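Local coordinates for putative phenazine biosynthesis PhzC/PhzF protein (Clostridium difficile, PDB 4DUN), which is a member of the PhzF family and probably acts as an isomerase, although its substrate is not established, at residues A[20-28]-A[45-53]; A[76-85]-A[103-114]. All coordinates share one frame; numbering follows the deposited sequence. Where two conformers were deposited one is given.

Contact 1 (A[20-28]-A[45-53]); sequences NPAGVCVLD and LPETAFVVK
L45 CD1 lies 3.7 Å from G23 N and packs on the G23 backbone. P46 follows, its CD approaching P21 O at 3.6 Å. At E47, the predicted active-site residue, a water donates to both P21 O and E47 OE1, tying the carboxylate to the first strand, while E47 O accepts from G23 N at 3.0 Å. T48 OG1 is hydrogen-bonded to N43 ND2, outside the pair. The strands run parallel, and A49 makes both of its backbone bonds to strand 20-27: N to G23 O, and O from C25 N. F50 CG stands beside its own backbone N (chi1 -67°), which sets the ring next to C25, with CD2 3.7 Å from C25 CB. V51 carries the next two backbone bonds, N to C25 O and O from L27 N at 2.8 Å. V52 CG2 touches L27 CD1. K53 closes the pairing through its N to L27 O, and its extended chain passes V26 CG1 at about a right angle before running alongside D28. These are the two parallel strands of a beta-alpha-beta unit with helix 33-43 between them in the chain; strand 4-11 borders 20-27, strand 57-63 borders 47-53, and helix 73-87 packs on the face bearing V26 and V51.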
# COMPACT_ATOMS: atom_id res chain seq x y z
N ASN A 20 5.91 -2.17 -12.57
CA ASN A 20 4.67 -1.65 -11.95
C ASN A 20 3.89 -2.82 -11.28
O ASN A 20 3.41 -3.71 -11.99
CB ASN A 20 3.83 -0.93 -13.02
CG ASN A 20 2.97 0.15 -12.45
OD1 ASN A 20 2.56 0.06 -11.29
ND2 ASN A 20 2.69 1.20 -13.22
N PRO A 21 3.83 -2.88 -9.91
CA PRO A 21 3.19 -4.04 -9.26
C PRO A 21 1.65 -4.01 -9.29
O PRO A 21 1.02 -2.96 -9.10
CB PRO A 21 3.72 -3.98 -7.83
CG PRO A 21 3.94 -2.52 -7.58
CD PRO A 21 4.34 -1.91 -8.92
N ALA A 22 1.05 -5.19 -9.51
CA ALA A 22 -0.41 -5.33 -9.48
C ALA A 22 -0.81 -6.60 -8.77
O ALA A 22 -0.10 -7.61 -8.83
CB ALA A 22 -0.98 -5.35 -10.90
N GLY A 23 -1.96 -6.56 -8.10
CA GLY A 23 -2.61 -7.75 -7.57
C GLY A 23 -3.48 -8.27 -8.70
O GLY A 23 -3.97 -7.49 -9.52
N VAL A 24 -3.62 -9.60 -8.83
CA VAL A 24 -4.46 -10.21 -9.86
C VAL A 24 -5.28 -11.30 -9.18
O VAL A 24 -4.71 -12.30 -8.72
CB VAL A 24 -3.67 -10.80 -11.09
CG1 VAL A 24 -4.65 -11.39 -12.13
CG2 VAL A 24 -2.76 -9.76 -11.75
N CYS A 25 -6.60 -11.12 -9.13
CA CYS A 25 -7.52 -12.05 -8.49
C CYS A 25 -8.35 -12.77 -9.57
O CYS A 25 -9.06 -12.11 -10.33
CB CYS A 25 -8.40 -11.29 -7.51
SG CYS A 25 -9.57 -12.32 -6.62
N VAL A 26 -8.21 -14.12 -9.66
CA VAL A 26 -8.86 -14.91 -10.70
C VAL A 26 -10.07 -15.60 -10.08
O VAL A 26 -9.92 -16.36 -9.11
CB VAL A 26 -7.91 -15.91 -11.42
CG1 VAL A 26 -8.65 -16.65 -12.55
CG2 VAL A 26 -6.66 -15.22 -11.94
N LEU A 27 -11.27 -15.29 -10.61
CA LEU A 27 -12.53 -15.79 -10.07
C LEU A 27 -13.24 -16.76 -11.00
O LEU A 27 -13.30 -16.51 -12.21
CB LEU A 27 -13.50 -14.62 -9.80
CG LEU A 27 -13.03 -13.49 -8.88
CD1 LEU A 27 -13.82 -12.22 -9.17
CD2 LEU A 27 -13.23 -13.87 -7.44
N ASP A 28 -13.85 -17.80 -10.42
CA ASP A 28 -14.65 -18.79 -11.15
C ASP A 28 -16.07 -18.26 -11.35
O ASP A 28 -16.75 -18.64 -12.30
CB ASP A 28 -14.72 -20.12 -10.37
CG ASP A 28 -13.42 -20.91 -10.22
OD1 ASP A 28 -12.37 -20.41 -10.68
OD2 ASP A 28 -13.46 -22.01 -9.64
N LEU A 45 -2.26 -2.43 -3.10
CA LEU A 45 -1.39 -2.33 -4.26
C LEU A 45 -1.97 -1.25 -5.21
O LEU A 45 -3.16 -0.96 -5.12
CB LEU A 45 -1.21 -3.71 -4.95
CG LEU A 45 -0.40 -4.73 -4.14
CD1 LEU A 45 -0.44 -6.11 -4.80
CD2 LEU A 45 1.06 -4.26 -3.95
N PRO A 46 -1.14 -0.62 -6.07
CA PRO A 46 -1.65 0.47 -6.94
C PRO A 46 -2.96 0.11 -7.65
O PRO A 46 -3.90 0.92 -7.71
CB PRO A 46 -0.51 0.68 -7.94
CG PRO A 46 0.72 0.35 -7.13
CD PRO A 46 0.32 -0.82 -6.27
N GLU A 47 -3.05 -1.14 -8.12
CA GLU A 47 -4.28 -1.73 -8.65
C GLU A 47 -4.36 -3.20 -8.31
O GLU A 47 -3.31 -3.88 -8.24
CB GLU A 47 -4.38 -1.59 -10.19
CG GLU A 47 -4.76 -0.21 -10.72
CD GLU A 47 -3.63 0.79 -10.88
OE1 GLU A 47 -2.44 0.39 -10.78
OE2 GLU A 47 -3.93 1.99 -11.05
N THR A 48 -5.60 -3.70 -8.14
CA THR A 48 -5.93 -5.12 -8.12
C THR A 48 -6.83 -5.35 -9.33
O THR A 48 -7.88 -4.69 -9.46
CB THR A 48 -6.58 -5.62 -6.81
OG1 THR A 48 -5.62 -5.45 -5.77
CG2 THR A 48 -6.96 -7.11 -6.89
N ALA A 49 -6.42 -6.27 -10.20
CA ALA A 49 -7.16 -6.71 -11.38
C ALA A 49 -8.02 -7.92 -11.00
O ALA A 49 -7.57 -8.78 -10.24
CB ALA A 49 -6.20 -7.07 -12.50
N PHE A 50 -9.26 -7.94 -11.46
CA PHE A 50 -10.19 -9.04 -11.20
C PHE A 50 -10.57 -9.64 -12.51
O PHE A 50 -11.13 -8.94 -13.35
CB PHE A 50 -11.45 -8.57 -10.44
CG PHE A 50 -11.15 -8.09 -9.05
CD1 PHE A 50 -10.78 -6.77 -8.81
CD2 PHE A 50 -11.23 -8.97 -7.97
CE1 PHE A 50 -10.43 -6.35 -7.53
CE2 PHE A 50 -10.88 -8.54 -6.68
CZ PHE A 50 -10.48 -7.24 -6.47
N VAL A 51 -10.26 -10.93 -12.71
CA VAL A 51 -10.57 -11.65 -13.94
C VAL A 51 -11.69 -12.64 -13.64
O VAL A 51 -11.54 -13.50 -12.76
CB VAL A 51 -9.32 -12.39 -14.53
CG1 VAL A 51 -9.70 -13.24 -15.75
CG2 VAL A 51 -8.19 -11.41 -14.88
N VAL A 52 -12.80 -12.53 -14.38
CA VAL A 52 -13.91 -13.48 -14.26
C VAL A 52 -13.79 -14.41 -15.44
O VAL A 52 -13.92 -13.98 -16.59
CB VAL A 52 -15.32 -12.84 -14.16
CG1 VAL A 52 -16.41 -13.93 -14.11
CG2 VAL A 52 -15.43 -11.91 -12.96
N LYS A 53 -13.52 -15.69 -15.16
CA LYS A 53 -13.44 -16.65 -16.25
C LYS A 53 -14.81 -17.27 -16.43
O LYS A 53 -15.32 -17.91 -15.51
CB LYS A 53 -12.31 -17.69 -16.07
CG LYS A 53 -12.02 -18.20 -14.67
CD LYS A 53 -10.80 -19.10 -14.68
CE LYS A 53 -10.64 -19.90 -13.42
NZ LYS A 53 -9.61 -20.97 -13.56
O HOH W 1 -0.93 -2.00 -11.01
O HOH W 2 -16.08 -20.25 -14.38

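Contact 2 (A[76-85]-A[103-114]); sequences TLAAAYVISN and LEVTRNGNLYEM
Helix 76-85 lies across a beta hairpin, its axis 9.2 Å from that of strand 103-108 at 56° and 9.1 Å from that of strand 111-114, with A80 facing V105 and L77 facing Y112. A80 CB sits against V105 CG1 at 3.6 Å, and T76 CG2 meets V105 CG2 one turn earlier. Y112 fills the middle: with CG anti to its carbonyl carbon (chi1 -68°), its CB lies 3.7 Å from L77 CG and the ring runs along the helix toward N85. Y81 CB lies over one face of this ring, while Y112 CE2 comes to the edge of the Y81 ring. L77 CD1 also meets M114 CE. A type II' turn from N108 to L111 joins the two strands. Helix 73-87 also touches strands 4-11, 57-63 and 244-259, a central helix wrapped by strands, consistent with the diaminopimelate-epimerase-like fold of the PhzF family. R107, extended from CG to NE, links the turn to the helix. Its NH1 donates to S84 OG at 3.0 Å, nearly in the guanidinium plane, its NE to G109 O and its NH2 to N110 OD1, so three bonds fix its rotation. S84 OG is also bonded to V91 O. N85 ND2 lies over one face of this guanidinium, the planes 14° apart, and Y112 OH sits 3.3 Å above a face; ND2 also donates to Y81 O.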
# COMPACT_ATOMS: atom_id res chain seq x y z
N THR A 76 -3.21 -4.83 -16.96
CA THR A 76 -3.73 -5.74 -17.97
C THR A 76 -2.61 -6.72 -18.39
O THR A 76 -2.88 -7.91 -18.56
CB THR A 76 -4.33 -4.99 -19.16
OG1 THR A 76 -5.40 -4.18 -18.66
CG2 THR A 76 -4.89 -5.94 -20.24
N LEU A 77 -1.36 -6.22 -18.53
CA LEU A 77 -0.20 -7.07 -18.85
C LEU A 77 -0.05 -8.13 -17.73
O LEU A 77 0.09 -9.32 -18.02
CB LEU A 77 1.06 -6.20 -19.00
CG LEU A 77 2.32 -6.88 -19.57
CD1 LEU A 77 3.23 -5.86 -20.25
CD2 LEU A 77 3.13 -7.56 -18.46
N ALA A 78 -0.11 -7.69 -16.44
CA ALA A 78 -0.02 -8.61 -15.30
C ALA A 78 -1.12 -9.70 -15.38
O ALA A 78 -0.83 -10.87 -15.14
CB ALA A 78 -0.12 -7.86 -13.98
N ALA A 79 -2.37 -9.30 -15.67
CA ALA A 79 -3.49 -10.26 -15.79
C ALA A 79 -3.22 -11.29 -16.93
O ALA A 79 -3.47 -12.47 -16.74
CB ALA A 79 -4.80 -9.52 -16.05
N ALA A 80 -2.70 -10.83 -18.09
CA ALA A 80 -2.39 -11.72 -19.21
C ALA A 80 -1.29 -12.70 -18.81
O ALA A 80 -1.38 -13.88 -19.13
CB ALA A 80 -1.96 -10.91 -20.44
N TYR A 81 -0.27 -12.22 -18.06
CA TYR A 81 0.81 -13.07 -17.55
C TYR A 81 0.21 -14.19 -16.68
O TYR A 81 0.53 -15.37 -16.86
CB TYR A 81 1.83 -12.22 -16.75
CG TYR A 81 2.80 -13.06 -15.92
CD1 TYR A 81 4.01 -13.48 -16.45
CD2 TYR A 81 2.47 -13.47 -14.63
CE1 TYR A 81 4.90 -14.26 -15.70
CE2 TYR A 81 3.32 -14.28 -13.89
CZ TYR A 81 4.54 -14.66 -14.42
OH TYR A 81 5.39 -15.45 -13.68
N VAL A 82 -0.72 -13.83 -15.79
CA VAL A 82 -1.36 -14.81 -14.92
C VAL A 82 -2.15 -15.85 -15.75
O VAL A 82 -2.01 -17.05 -15.49
CB VAL A 82 -2.25 -14.13 -13.85
CG1 VAL A 82 -3.14 -15.15 -13.13
CG2 VAL A 82 -1.38 -13.37 -12.85
N ILE A 83 -2.96 -15.40 -16.74
CA ILE A 83 -3.77 -16.29 -17.59
C ILE A 83 -2.86 -17.33 -18.29
O ILE A 83 -3.12 -18.54 -18.18
CB ILE A 83 -4.63 -15.49 -18.62
CG1 ILE A 83 -5.70 -14.59 -17.93
CG2 ILE A 83 -5.26 -16.41 -19.69
CD1 ILE A 83 -6.79 -15.34 -16.97
N SER A 84 -1.83 -16.86 -19.00
CA SER A 84 -0.93 -17.72 -19.79
C SER A 84 0.03 -18.56 -18.95
O SER A 84 0.50 -19.57 -19.43
CB SER A 84 -0.16 -16.91 -20.82
OG SER A 84 0.30 -17.78 -21.84
N ASN A 85 0.32 -18.17 -17.70
CA ASN A 85 1.21 -18.99 -16.88
C ASN A 85 0.46 -19.97 -15.98
O ASN A 85 1.06 -20.99 -15.59
CB ASN A 85 2.12 -18.11 -16.00
CG ASN A 85 3.32 -17.59 -16.74
OD1 ASN A 85 4.43 -18.13 -16.61
ND2 ASN A 85 3.13 -16.54 -17.55
N LEU A 103 -9.91 -5.73 -25.01
CA LEU A 103 -8.46 -5.55 -25.02
C LEU A 103 -7.79 -6.87 -25.38
O LEU A 103 -8.14 -7.92 -24.83
CB LEU A 103 -7.90 -5.04 -23.69
CG LEU A 103 -8.48 -3.75 -23.11
CD1 LEU A 103 -7.93 -3.54 -21.71
CD2 LEU A 103 -8.17 -2.54 -23.98
N GLU A 104 -6.87 -6.83 -26.33
CA GLU A 104 -6.14 -8.04 -26.70
C GLU A 104 -4.70 -7.94 -26.24
O GLU A 104 -4.10 -6.87 -26.33
CB GLU A 104 -6.19 -8.30 -28.22
CG GLU A 104 -5.56 -9.63 -28.60
CD GLU A 104 -5.94 -10.16 -29.96
OE1 GLU A 104 -5.10 -10.06 -30.88
OE2 GLU A 104 -7.05 -10.70 -30.11
N VAL A 105 -4.15 -9.04 -25.72
CA VAL A 105 -2.74 -9.13 -25.29
C VAL A 105 -2.17 -10.37 -26.01
O VAL A 105 -2.82 -11.41 -26.03
CB VAL A 105 -2.52 -9.18 -23.75
CG1 VAL A 105 -1.02 -9.19 -23.40
CG2 VAL A 105 -3.23 -8.01 -23.05
N THR A 106 -0.99 -10.23 -26.63
CA THR A 106 -0.34 -11.36 -27.30
C THR A 106 0.93 -11.72 -26.56
O THR A 106 1.73 -10.83 -26.26
CB THR A 106 -0.05 -11.05 -28.78
OG1 THR A 106 -1.27 -10.71 -29.43
CG2 THR A 106 0.58 -12.25 -29.50
N ARG A 107 1.10 -13.01 -26.24
CA ARG A 107 2.31 -13.52 -25.60
C ARG A 107 3.27 -13.94 -26.69
O ARG A 107 2.93 -14.78 -27.53
CB ARG A 107 2.02 -14.70 -24.64
CG ARG A 107 3.27 -15.12 -23.86
CD ARG A 107 3.00 -16.26 -22.92
NE ARG A 107 4.24 -16.80 -22.34
CZ ARG A 107 4.26 -17.75 -21.42
NH1 ARG A 107 3.12 -18.28 -20.98
NH2 ARG A 107 5.41 -18.21 -20.95
N ASN A 108 4.45 -13.35 -26.70
CA ASN A 108 5.49 -13.66 -27.69
C ASN A 108 6.71 -14.07 -26.88
O ASN A 108 7.41 -13.22 -26.33
CB ASN A 108 5.74 -12.43 -28.59
CG ASN A 108 6.85 -12.59 -29.61
OD1 ASN A 108 7.60 -13.58 -29.62
ND2 ASN A 108 6.97 -11.61 -30.50
N GLY A 109 6.91 -15.39 -26.74
CA GLY A 109 7.96 -15.93 -25.87
C GLY A 109 7.51 -15.63 -24.45
O GLY A 109 6.46 -16.12 -24.03
N ASN A 110 8.23 -14.76 -23.74
CA ASN A 110 7.84 -14.30 -22.40
C ASN A 110 7.55 -12.79 -22.41
O ASN A 110 7.43 -12.16 -21.35
CB ASN A 110 8.89 -14.70 -21.35
CG ASN A 110 8.82 -16.16 -21.04
OD1 ASN A 110 7.74 -16.75 -20.99
ND2 ASN A 110 9.96 -16.80 -20.84
N LEU A 111 7.35 -12.24 -23.60
CA LEU A 111 7.00 -10.84 -23.76
C LEU A 111 5.50 -10.72 -23.98
O LEU A 111 4.93 -11.51 -24.71
CB LEU A 111 7.72 -10.22 -24.95
CG LEU A 111 9.17 -9.78 -24.78
CD1 LEU A 111 9.83 -9.57 -26.12
CD2 LEU A 111 9.25 -8.53 -23.92
N TYR A 112 4.87 -9.73 -23.36
CA TYR A 112 3.44 -9.52 -23.54
C TYR A 112 3.24 -8.27 -24.36
O TYR A 112 3.70 -7.20 -24.00
CB TYR A 112 2.73 -9.48 -22.19
CG TYR A 112 2.78 -10.84 -21.55
CD1 TYR A 112 1.75 -11.75 -21.72
CD2 TYR A 112 3.89 -11.25 -20.82
CE1 TYR A 112 1.81 -13.00 -21.18
CE2 TYR A 112 3.96 -12.49 -20.27
CZ TYR A 112 2.91 -13.37 -20.45
OH TYR A 112 2.98 -14.62 -19.90
N GLU A 113 2.55 -8.42 -25.49
CA GLU A 113 2.35 -7.35 -26.45
C GLU A 113 0.97 -6.70 -26.46
O GLU A 113 -0.05 -7.38 -26.45
CB GLU A 113 2.63 -7.86 -27.86
CG GLU A 113 3.94 -8.61 -28.01
CD GLU A 113 4.16 -9.14 -29.42
OE1 GLU A 113 3.17 -9.43 -30.11
OE2 GLU A 113 5.33 -9.27 -29.82
N MET A 114 0.96 -5.37 -26.49
CA MET A 114 -0.29 -4.62 -26.54
C MET A 114 -0.20 -3.57 -27.65
O MET A 114 0.80 -2.85 -27.75
CB MET A 114 -0.61 -3.96 -25.18
CG MET A 114 -0.60 -4.96 -24.02
SD MET A 114 -0.92 -4.27 -22.36
CE MET A 114 0.51 -3.25 -22.12
O HOH W 3 6.65 -17.88 -17.97

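Helix 76-85 is the shared element: while contact 2 sets one side of it against the 103-114 hairpin, another side rests on the strand pair of contact 1. V82 CG1 meets V26 CG2 at 3.7 Å, I83 CD1 meets V51 CG1 at 3.8 Å, and A78 CB meets V24 CG2 at 3.9 Å. The helix thus sits between the 20-28/45-53 strand pair and the 103-114 hairpin; the contact centres are 14 Å apart. The predicted active site lies at the E47 end of contact 1, where the nearest side-chain atom is about 4 Å from a nickel ion and about 2 Å from the nearest atom of a buffer molecule, probably from crystallisation. The T76 and E47 side chains are about 9 Å apart, nearest atoms.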